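Local coordinates for protein putative uronate isomerase (Thermotoga maritima, PDB 4NAR) that is of unproven function but may act as an isomerase or racemase related to lactate racemase, at residues H330-V335 with H352-R357; K215-T220 with I238-E243; K262-P267 with P295-K300; D374-T379 with G392-S397. One frame throughout, in Å; residues are numbered along the deposited sequence.

Contact 1 of 4, residues H330-V335 with H352-R357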
# COMPACT_ATOMS: atom_id res chain seq x y z
N HIS A 330 -17.88 -3.03 -9.45
CA HIS A 330 -18.36 -4.16 -10.23
C HIS A 330 -17.31 -5.27 -10.33
O HIS A 330 -16.15 -5.06 -9.97
CB HIS A 330 -18.69 -3.70 -11.65
CG HIS A 330 -19.72 -2.62 -11.72
ND1 HIS A 330 -21.06 -2.88 -11.88
CD2 HIS A 330 -19.60 -1.26 -11.67
CE1 HIS A 330 -21.73 -1.74 -11.93
NE2 HIS A 330 -20.87 -0.75 -11.80
N CYS A 331 -17.73 -6.43 -10.84
CA CYS A 331 -16.86 -7.59 -10.98
C CYS A 331 -15.94 -7.42 -12.18
O CYS A 331 -16.13 -6.51 -13.01
CB CYS A 331 -17.69 -8.88 -11.14
SG CYS A 331 -18.61 -9.02 -12.73
N LYS A 332 -14.95 -8.31 -12.27
CA LYS A 332 -13.91 -8.20 -13.29
C LYS A 332 -14.46 -8.21 -14.70
O LYS A 332 -14.02 -7.43 -15.55
CB LYS A 332 -12.88 -9.31 -13.13
CG LYS A 332 -11.55 -8.98 -13.81
CD LYS A 332 -10.81 -10.24 -14.22
CE LYS A 332 -10.61 -11.17 -13.05
NZ LYS A 332 -9.46 -12.10 -13.28
N ASP A 333 -15.42 -9.10 -14.97
CA ASP A 333 -15.95 -9.24 -16.33
C ASP A 333 -16.79 -8.04 -16.77
O ASP A 333 -16.78 -7.68 -17.95
CB ASP A 333 -16.71 -10.56 -16.52
CG ASP A 333 -15.76 -11.75 -16.67
OD1 ASP A 333 -14.54 -11.54 -16.92
OD2 ASP A 333 -16.24 -12.90 -16.54
N TYR A 334 -17.49 -7.41 -15.83
CA TYR A 334 -18.18 -6.16 -16.14
C TYR A 334 -17.18 -5.06 -16.49
O TYR A 334 -17.41 -4.26 -17.40
CB TYR A 334 -19.04 -5.71 -14.96
CG TYR A 334 -19.72 -4.38 -15.19
CD1 TYR A 334 -21.04 -4.31 -15.63
CD2 TYR A 334 -19.03 -3.18 -15.00
CE1 TYR A 334 -21.66 -3.08 -15.85
CE2 TYR A 334 -19.63 -1.96 -15.23
CZ TYR A 334 -20.94 -1.90 -15.65
OH TYR A 334 -21.53 -0.67 -15.86
N VAL A 335 -16.07 -5.00 -15.75
CA VAL A 335 -15.11 -3.92 -15.90
C VAL A 335 -14.33 -4.03 -17.23
O VAL A 335 -14.12 -3.03 -17.93
CB VAL A 335 -14.18 -3.81 -14.67
CG1 VAL A 335 -13.13 -2.71 -14.83
CG2 VAL A 335 -15.02 -3.57 -13.42
N HIS A 352 -9.03 -0.99 -8.79
CA HIS A 352 -9.51 -0.72 -7.43
C HIS A 352 -10.95 -1.22 -7.22
O HIS A 352 -11.26 -1.93 -6.25
CB HIS A 352 -9.48 0.78 -7.16
CG HIS A 352 -10.39 1.22 -6.05
ND1 HIS A 352 -10.12 0.98 -4.72
CD2 HIS A 352 -11.56 1.91 -6.08
CE1 HIS A 352 -11.09 1.49 -3.97
NE2 HIS A 352 -11.97 2.05 -4.77
N VAL A 353 -11.81 -0.82 -8.14
CA VAL A 353 -13.21 -1.18 -8.15
C VAL A 353 -13.43 -2.72 -8.13
O VAL A 353 -14.20 -3.24 -7.32
CB VAL A 353 -13.90 -0.45 -9.34
CG1 VAL A 353 -14.84 -1.35 -10.10
CG2 VAL A 353 -14.55 0.85 -8.85
N ILE A 354 -12.73 -3.46 -8.99
CA ILE A 354 -12.81 -4.91 -8.97
C ILE A 354 -12.29 -5.44 -7.64
O ILE A 354 -12.90 -6.34 -7.03
CB ILE A 354 -11.94 -5.53 -10.08
CG1 ILE A 354 -12.38 -5.01 -11.46
CG2 ILE A 354 -11.99 -7.07 -10.00
CD1 ILE A 354 -11.40 -5.36 -12.60
N ASN A 355 -11.16 -4.90 -7.20
CA ASN A 355 -10.56 -5.29 -5.93
C ASN A 355 -11.54 -5.21 -4.76
O ASN A 355 -11.67 -6.16 -3.96
CB ASN A 355 -9.31 -4.44 -5.68
CG ASN A 355 -8.09 -4.93 -6.45
OD1 ASN A 355 -8.01 -6.13 -6.80
ND2 ASN A 355 -7.14 -4.03 -6.71
N VAL A 356 -12.24 -4.09 -4.66
CA VAL A 356 -13.24 -3.91 -3.62
C VAL A 356 -14.45 -4.85 -3.80
O VAL A 356 -14.85 -5.55 -2.84
CB VAL A 356 -13.75 -2.47 -3.54
CG1 VAL A 356 -14.93 -2.37 -2.55
CG2 VAL A 356 -12.61 -1.51 -3.14
N ARG A 357 -15.01 -4.89 -5.01
CA ARG A 357 -16.28 -5.60 -5.22
C ARG A 357 -16.15 -7.12 -5.08
O ARG A 357 -17.08 -7.79 -4.60
CB ARG A 357 -16.94 -5.23 -6.56
CG ARG A 357 -18.40 -5.63 -6.60
CD ARG A 357 -19.20 -4.85 -5.54
NE ARG A 357 -20.56 -5.34 -5.30
CZ ARG A 357 -20.87 -6.41 -4.56
NH1 ARG A 357 -19.91 -7.14 -3.97
NH2 ARG A 357 -22.14 -6.76 -4.39
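Ile-354 packs its longer branch against Val-335, and this pair forms the tight part of the contact between the two helices. CG1 of Ile-354 stands anti to its own carbonyl carbon (chi1 -58°) and comes within 3.6 Å of Val-335 CG2. The same valine methyl, CG2, meets Val-353 CG1 at 4.0 Å, so Val-335 rests on two successive residues of helix 347-357. Beside this apolar patch the backbone just before helix 332-341 closes in as well: the CA-H of Ile-354 points at His-330 O, with CA and O 3.5 Å apart, and Arg-357 CB lies 3.5 Å from the same oxygen. The looser side belongs to Lys-332. Its CG touches Ile-354 CD1 at 3.8 Å, but beyond that the chain bends at chi3, and its NZ is hydrogen-bonded to Leu-185 O. An alanine in place of Ile-354 would probably open a gap beside Val-335 and deprive Lys-332 CG of its apolar neighbour. Trp-181 and Val-184 of helix 173-186 also cover Ile-354, while strand 369-371 flanks the other segment: Phe-371 touches Cys-331, and Glu-369 accepts hydrogen bonds from His-330 ND1 and Cys-331 N.

Contact 2 of 4, residues K215-T220 with I238-E243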
# COMPACT_ATOMS: atom_id res chain seq x y z
N LYS A 215 23.15 7.69 -7.66
CA LYS A 215 24.57 7.71 -7.31
C LYS A 215 24.84 7.65 -5.80
O LYS A 215 25.90 7.17 -5.39
CB LYS A 215 25.28 8.92 -7.92
CG LYS A 215 24.36 10.07 -8.29
CD LYS A 215 24.72 10.58 -9.68
CE LYS A 215 26.22 10.84 -9.83
NZ LYS A 215 26.79 10.16 -11.03
N ALA A 216 23.90 8.13 -4.99
CA ALA A 216 23.99 7.94 -3.55
C ALA A 216 24.05 6.45 -3.21
O ALA A 216 23.62 5.61 -4.01
CB ALA A 216 22.79 8.57 -2.85
N ARG A 217 24.60 6.11 -2.04
CA ARG A 217 24.41 4.77 -1.47
C ARG A 217 22.95 4.63 -1.01
O ARG A 217 22.42 5.54 -0.37
CB ARG A 217 25.34 4.54 -0.28
CG ARG A 217 26.84 4.55 -0.61
CD ARG A 217 27.65 4.23 0.65
NE ARG A 217 27.42 2.86 1.12
CZ ARG A 217 27.94 2.35 2.24
NH1 ARG A 217 28.71 3.10 3.03
NH2 ARG A 217 27.67 1.09 2.57
N SER A 218 22.32 3.50 -1.32
CA SER A 218 20.89 3.30 -1.03
C SER A 218 20.61 2.23 0.01
O SER A 218 21.02 1.08 -0.15
CB SER A 218 20.15 2.91 -2.30
OG SER A 218 20.03 4.02 -3.16
N PHE A 219 19.86 2.57 1.05
CA PHE A 219 19.57 1.58 2.07
C PHE A 219 18.11 1.25 2.17
O PHE A 219 17.25 2.11 2.00
CB PHE A 219 20.14 2.02 3.42
CG PHE A 219 21.61 2.27 3.37
CD1 PHE A 219 22.52 1.21 3.47
CD2 PHE A 219 22.11 3.56 3.13
CE1 PHE A 219 23.90 1.44 3.38
CE2 PHE A 219 23.49 3.79 3.04
CZ PHE A 219 24.39 2.73 3.16
N THR A 220 17.84 -0.02 2.42
CA THR A 220 16.50 -0.43 2.76
C THR A 220 16.46 -0.75 4.25
O THR A 220 17.33 -1.44 4.78
CB THR A 220 16.00 -1.64 1.93
OG1 THR A 220 14.71 -2.04 2.42
CG2 THR A 220 16.98 -2.84 2.02
N ILE A 238 17.86 -4.42 7.65
CA ILE A 238 18.61 -3.34 7.03
C ILE A 238 19.55 -3.90 5.97
O ILE A 238 20.30 -4.83 6.24
CB ILE A 238 19.44 -2.57 8.09
CG1 ILE A 238 18.53 -2.13 9.25
CG2 ILE A 238 20.18 -1.39 7.44
CD1 ILE A 238 19.19 -1.17 10.25
N ASP A 239 19.52 -3.33 4.76
CA ASP A 239 20.35 -3.85 3.69
C ASP A 239 20.64 -2.76 2.67
O ASP A 239 20.15 -1.63 2.80
CB ASP A 239 19.68 -5.06 3.05
CG ASP A 239 20.67 -5.98 2.36
OD1 ASP A 239 21.77 -5.50 1.97
OD2 ASP A 239 20.33 -7.17 2.18
N GLU A 240 21.43 -3.07 1.65
CA GLU A 240 21.94 -2.01 0.77
C GLU A 240 21.77 -2.31 -0.72
O GLU A 240 21.96 -3.45 -1.18
CB GLU A 240 23.41 -1.68 1.11
CG GLU A 240 24.04 -0.63 0.18
CD GLU A 240 25.40 -0.08 0.64
OE1 GLU A 240 26.04 -0.67 1.54
OE2 GLU A 240 25.83 0.97 0.08
N GLY A 241 21.41 -1.29 -1.49
CA GLY A 241 21.33 -1.40 -2.93
C GLY A 241 20.14 -2.24 -3.39
O GLY A 241 19.41 -2.82 -2.57
N TYR A 242 19.95 -2.28 -4.71
CA TYR A 242 18.87 -3.05 -5.32
C TYR A 242 18.76 -4.46 -4.75
O TYR A 242 17.69 -4.86 -4.26
CB TYR A 242 19.07 -3.08 -6.84
CG TYR A 242 18.06 -3.92 -7.60
CD1 TYR A 242 16.78 -3.44 -7.86
CD2 TYR A 242 18.40 -5.20 -8.07
CE1 TYR A 242 15.84 -4.22 -8.56
CE2 TYR A 242 17.47 -5.99 -8.78
CZ TYR A 242 16.19 -5.49 -9.02
OH TYR A 242 15.28 -6.25 -9.71
N GLU A 243 19.87 -5.21 -4.81
CA GLU A 243 19.88 -6.60 -4.34
C GLU A 243 19.54 -6.69 -2.86
O GLU A 243 18.96 -7.69 -2.40
CB GLU A 243 21.24 -7.27 -4.59
CG GLU A 243 21.67 -7.33 -6.04
CD GLU A 243 20.85 -8.35 -6.86
OE1 GLU A 243 20.02 -9.08 -6.25
OE2 GLU A 243 21.05 -8.40 -8.10
O HOH W 1 24.02 1.51 -2.29
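Arg-217 and Glu-240 reach each other with differently shaped chains: the arginine bends at chi3 (66°), which turns NE toward its partner, whereas the glutamate sets CG anti to its backbone N (chi1 177°) and runs on extended. The outcome is a side-on salt bridge. NE donates to OE2 of Glu-240 at 2.7 Å and NH2 to OE1 at 2.6 Å, each oxygen being met on its syn side, with the two flat groups 27° apart. Phe-219 lies against one face of the guanidinium: its CZ is 3.4 Å above the plane of Arg-217, offset toward the rim, and its CE1 is 3.5 Å from Glu-240 CD. A water adds a further grip, accepting from Ser-218 N and donating to Glu-240 OE2. A methionine in place of Arg-217 would probably leave the carboxylate of Glu-240 without its charged mate and freer to turn. Behind these side chains the backbones pair antiparallel. Thr-220 and Asp-239 exchange two hydrogen bonds, Thr-220 N to Asp-239 O at 2.8 Å and Asp-239 N to Thr-220 O at 2.9 Å, and Gly-241 N, at a positive phi, reaches Ser-218 O at 2.8 Å. This is the open end of the beta hairpin 217-227/231-240, whose first strand runs parallel to strand 144-150 in a mixed sheet, and where the second strand gives way to helix 241-259.

Contact 3 of 4, residues K262-P267 with P295-K300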
# COMPACT_ATOMS: atom_id res chain seq x y z
N LYS A 262 -4.57 -14.59 9.94
CA LYS A 262 -5.55 -15.12 10.88
C LYS A 262 -6.29 -16.31 10.27
O LYS A 262 -6.73 -16.26 9.12
CB LYS A 262 -6.57 -14.05 11.28
CG LYS A 262 -6.00 -12.85 12.06
CD LYS A 262 -5.36 -13.28 13.37
CE LYS A 262 -5.14 -12.07 14.29
NZ LYS A 262 -4.34 -12.47 15.50
N TYR A 263 -6.46 -17.37 11.06
CA TYR A 263 -7.16 -18.55 10.56
C TYR A 263 -8.52 -18.70 11.21
O TYR A 263 -8.68 -18.43 12.41
CB TYR A 263 -6.32 -19.82 10.74
CG TYR A 263 -5.06 -19.81 9.90
CD1 TYR A 263 -3.87 -19.31 10.41
CD2 TYR A 263 -5.08 -20.29 8.59
CE1 TYR A 263 -2.71 -19.30 9.64
CE2 TYR A 263 -3.92 -20.27 7.81
CZ TYR A 263 -2.74 -19.77 8.34
OH TYR A 263 -1.59 -19.76 7.58
N ILE A 264 -9.50 -19.11 10.41
CA ILE A 264 -10.83 -19.46 10.91
C ILE A 264 -11.23 -20.79 10.30
O ILE A 264 -10.63 -21.23 9.32
CB ILE A 264 -11.87 -18.39 10.55
CG1 ILE A 264 -12.08 -18.33 9.04
CG2 ILE A 264 -11.46 -17.04 11.13
CD1 ILE A 264 -13.16 -17.36 8.59
N ASP A 265 -12.24 -21.43 10.87
CA ASP A 265 -12.60 -22.78 10.42
C ASP A 265 -13.93 -22.85 9.65
O ASP A 265 -14.17 -23.82 8.91
CB ASP A 265 -12.59 -23.75 11.61
CG ASP A 265 -12.79 -23.03 12.93
OD1 ASP A 265 -13.91 -22.55 13.18
OD2 ASP A 265 -11.81 -22.95 13.70
N ARG A 266 -14.76 -21.83 9.82
CA ARG A 266 -16.03 -21.76 9.11
C ARG A 266 -16.05 -20.49 8.28
O ARG A 266 -15.58 -19.45 8.75
CB ARG A 266 -17.18 -21.72 10.10
CG ARG A 266 -18.51 -22.25 9.58
CD ARG A 266 -19.37 -22.73 10.76
NE ARG A 266 -18.52 -23.09 11.89
CZ ARG A 266 -18.53 -22.46 13.07
NH1 ARG A 266 -19.36 -21.44 13.27
NH2 ARG A 266 -17.71 -22.85 14.04
N PRO A 267 -16.60 -20.56 7.06
CA PRO A 267 -16.85 -19.35 6.26
C PRO A 267 -17.70 -18.34 7.04
O PRO A 267 -18.58 -18.75 7.81
CB PRO A 267 -17.63 -19.89 5.06
CG PRO A 267 -17.14 -21.32 4.91
CD PRO A 267 -16.95 -21.80 6.33
N PRO A 295 -10.28 -17.75 -0.95
CA PRO A 295 -11.46 -18.58 -1.23
C PRO A 295 -11.93 -19.30 0.04
O PRO A 295 -11.08 -19.82 0.80
CB PRO A 295 -10.96 -19.58 -2.28
CG PRO A 295 -9.47 -19.56 -2.18
CD PRO A 295 -9.10 -18.18 -1.72
N GLY A 296 -13.24 -19.31 0.26
CA GLY A 296 -13.82 -19.97 1.42
C GLY A 296 -13.93 -19.10 2.67
O GLY A 296 -14.59 -19.50 3.65
N VAL A 297 -13.30 -17.92 2.67
CA VAL A 297 -13.35 -17.07 3.87
C VAL A 297 -14.74 -16.46 4.09
O VAL A 297 -15.28 -16.48 5.21
CB VAL A 297 -12.23 -16.00 3.91
CG1 VAL A 297 -12.44 -15.03 5.04
CG2 VAL A 297 -10.88 -16.68 4.10
N MSE A 298 -15.35 -15.97 3.02
CA MSE A 298 -16.70 -15.44 3.11
C MSE A 298 -17.70 -16.49 2.59
O MSE A 298 -17.44 -17.15 1.58
CB MSE A 298 -16.83 -14.15 2.29
CG MSE A 298 -15.94 -13.05 2.77
SE MSE A 298 -16.57 -12.42 4.50
CE MSE A 298 -15.01 -12.87 5.49
N ALA A 299 -18.82 -16.65 3.29
CA ALA A 299 -19.90 -17.48 2.77
C ALA A 299 -20.51 -16.79 1.55
O ALA A 299 -20.58 -15.54 1.51
CB ALA A 299 -20.97 -17.69 3.85
N LYS A 300 -20.93 -17.57 0.55
CA LYS A 300 -21.70 -17.01 -0.57
C LYS A 300 -22.90 -16.23 0.01
O LYS A 300 -23.62 -16.73 0.88
CB LYS A 300 -22.13 -18.12 -1.54
CG LYS A 300 -23.37 -17.83 -2.41
CD LYS A 300 -23.11 -16.85 -3.58
CE LYS A 300 -23.12 -17.57 -4.94
NZ LYS A 300 -21.88 -18.38 -5.18
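Pro-267 meets the turn at Gly-296 and Val-297 with its ring carbons and its CA. CB and CG of the proline both lie 3.4 Å from Gly-296 O, straddling that carbonyl oxygen, and the CA-H of Pro-267 approaches Val-297 O at a bent angle, with CA and O 3.4 Å apart. Two apolar touches complete the first shell. CB of Pro-267 sits 4.2 Å from Ala-299 CB, and Ile-264 CD1 comes to 4.3 Å from Val-297 CG1; chi1 of 66° sets the isoleucine CG1 between the backbone N and the carbonyl carbon, and CD1 carried on it touches Val-297. Glycine at 296 is what the backbone requires, because at its phi and psi a side chain would jam against the carbonyl O of Pro-295. One layer out, the two segments are held by other strands. Ile-264 is hydrogen-bonded through its backbone to Asp-421 in strand 419-422 and to Lys-423 just beyond it, and it also touches Tyr-420 and Leu-422 of that strand. Val-297 is backbone-bonded to Leu-268, the residue after the proline, and Met-298, a selenomethionine in the crystal, packs on Leu-268 and Ala-271 of strand 268-274. Further out, Arg-266 makes a salt bridge with Asp-408. The proline has no N-H to give, and the two segments meet by C-H to oxygen approaches and van der Waals packing; the nearby polar link is the backbone bonding of Val-297 with Leu-268.

Contact 4 of 4, residues D374-T379 with G392-S397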
# COMPACT_ATOMS: atom_id res chain seq x y z
N ASP A 374 -21.58 -9.47 -0.49
CA ASP A 374 -22.00 -8.07 -0.50
C ASP A 374 -20.96 -7.20 0.23
O ASP A 374 -20.34 -7.64 1.20
CB ASP A 374 -23.37 -7.91 0.16
CG ASP A 374 -24.06 -6.59 -0.20
OD1 ASP A 374 -25.24 -6.40 0.19
OD2 ASP A 374 -23.44 -5.73 -0.87
N VAL A 375 -20.75 -5.98 -0.25
CA VAL A 375 -19.84 -5.02 0.40
C VAL A 375 -20.63 -3.81 0.85
O VAL A 375 -21.26 -3.11 0.02
CB VAL A 375 -18.73 -4.52 -0.55
CG1 VAL A 375 -17.85 -3.49 0.17
CG2 VAL A 375 -17.92 -5.69 -1.10
N ILE A 376 -20.61 -3.53 2.14
CA ILE A 376 -21.44 -2.46 2.68
C ILE A 376 -20.58 -1.36 3.28
O ILE A 376 -19.63 -1.63 4.02
CB ILE A 376 -22.44 -3.02 3.71
CG1 ILE A 376 -23.40 -3.99 3.00
CG2 ILE A 376 -23.22 -1.89 4.41
CD1 ILE A 376 -23.62 -5.30 3.77
N LEU A 377 -20.91 -0.12 2.94
CA LEU A 377 -20.23 1.04 3.50
C LEU A 377 -21.02 1.56 4.71
O LEU A 377 -22.16 2.04 4.56
CB LEU A 377 -20.10 2.14 2.46
CG LEU A 377 -19.12 1.93 1.30
CD1 LEU A 377 -18.76 3.26 0.58
CD2 LEU A 377 -17.86 1.21 1.78
N ALA A 378 -20.42 1.45 5.89
CA ALA A 378 -20.99 2.06 7.10
C ALA A 378 -20.14 3.29 7.46
O ALA A 378 -19.33 3.26 8.39
CB ALA A 378 -21.04 1.07 8.25
N THR A 379 -20.33 4.36 6.69
CA THR A 379 -19.49 5.54 6.75
C THR A 379 -20.39 6.78 6.71
O THR A 379 -21.61 6.67 6.78
CB THR A 379 -18.50 5.58 5.56
OG1 THR A 379 -19.12 6.14 4.40
CG2 THR A 379 -18.00 4.18 5.20
N GLY A 392 -23.47 -1.38 -0.82
CA GLY A 392 -24.48 -1.36 0.21
C GLY A 392 -24.28 -0.24 1.22
O GLY A 392 -23.26 0.47 1.17
N TYR A 393 -25.23 -0.10 2.16
CA TYR A 393 -25.15 0.94 3.19
C TYR A 393 -25.64 0.45 4.55
O TYR A 393 -26.59 -0.33 4.63
CB TYR A 393 -25.97 2.18 2.79
CG TYR A 393 -26.07 3.25 3.87
CD1 TYR A 393 -27.14 3.27 4.77
CD2 TYR A 393 -25.09 4.24 3.99
CE1 TYR A 393 -27.23 4.25 5.76
CE2 TYR A 393 -25.17 5.22 4.98
CZ TYR A 393 -26.25 5.22 5.85
OH TYR A 393 -26.32 6.20 6.82
N MSE A 394 -25.00 0.93 5.61
CA MSE A 394 -25.53 0.77 6.97
C MSE A 394 -25.23 2.04 7.73
O MSE A 394 -24.13 2.60 7.62
CB MSE A 394 -24.93 -0.44 7.70
CG MSE A 394 -25.71 -1.73 7.51
SE MSE A 394 -24.95 -3.22 8.57
CE MSE A 394 -25.88 -4.69 7.68
N ASP A 395 -26.22 2.51 8.48
CA ASP A 395 -26.05 3.65 9.37
C ASP A 395 -24.94 3.28 10.34
O ASP A 395 -25.08 2.31 11.09
CB ASP A 395 -27.35 3.89 10.14
CG ASP A 395 -27.38 5.23 10.85
OD1 ASP A 395 -26.30 5.84 11.11
OD2 ASP A 395 -28.51 5.69 11.16
N PRO A 396 -23.83 4.05 10.31
CA PRO A 396 -22.67 3.79 11.19
C PRO A 396 -23.01 3.92 12.67
O PRO A 396 -22.33 3.30 13.50
CB PRO A 396 -21.66 4.89 10.79
CG PRO A 396 -22.51 5.98 10.17
CD PRO A 396 -23.61 5.23 9.45
N SER A 397 -24.03 4.70 13.00
CA SER A 397 -24.41 4.90 14.40
C SER A 397 -25.14 3.68 14.95
O SER A 397 -25.24 3.51 16.16
CB SER A 397 -25.30 6.14 14.56
OG SER A 397 -26.62 5.87 14.13
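Tyr-393 brings its ring obliquely up to two carbonyl oxygens of strand 373-379, with CD2 3.7 Å from Leu-377 O and CE2 4.2 Å from Thr-379 O. The ring shares its side of the sheet with Leu-377, and helix 383-388 covers both: Cys-386 touches each of them, and Glu-383 the tyrosine. The flat peptide groups are met differently along the ladder. Gly-392 N donates to Val-375 O at 2.9 Å within the carbonyl plane, but Leu-377 N reaches Gly-392 O at 3.0 Å from well above it, 59° out. Next, Met-394 N bonds Leu-377 O at 3.2 Å, again from above the plane, by 45°. The opposite side of the sheet belongs to Ile-376. Its CG2, anti to the backbone N, lies over the second strand, 3.4 Å from Tyr-393 C, and also touches the CG of Met-394, a selenomethionine. Ile-305 of the adjoining strand 302-308 touches both side chains. No side chain could fit well at Gly-392, since a CB would run into Ile-376 CG1. Past the paired residues the chains stay in touch through Pro-396, whose CG is 3.6 Å from Thr-379 O, while Asp-395 OD1 accepts from Ser-397 N in an Asx turn. Two parallel neighbouring strands joined through a helix make a beta-alpha-beta crossover, here built from strand 373-379, helix 383-388 and the short strand 392-393, which forms one margin of a five-stranded parallel sheet.

How the contacts relate
The four contacts follow one another along the chain in the order 2, 3, 1, 4, none enclosing another. Contact 2 stands apart, its centre 37 to 44 Å from the centres of the others and across the middle of the chain from them, though helix 241-259 runs from it directly to strand 261-264 of contact 3. The remaining three cluster. Contacts 1 and 4 touch: Val-375 CG2 lies 3.5 Å from Val-356 O, which seats helix 347-357 against the parallel sheet. Contact 3 approaches contact 4 to about 6 Å and contact 1 to about 9 Å, nearest atoms. No ligand marks an active site among them; contact 2 belongs to the mixed sheet, contact 4 to the edge of the five-stranded one, and contacts 1 and 3 lie close to that second sheet.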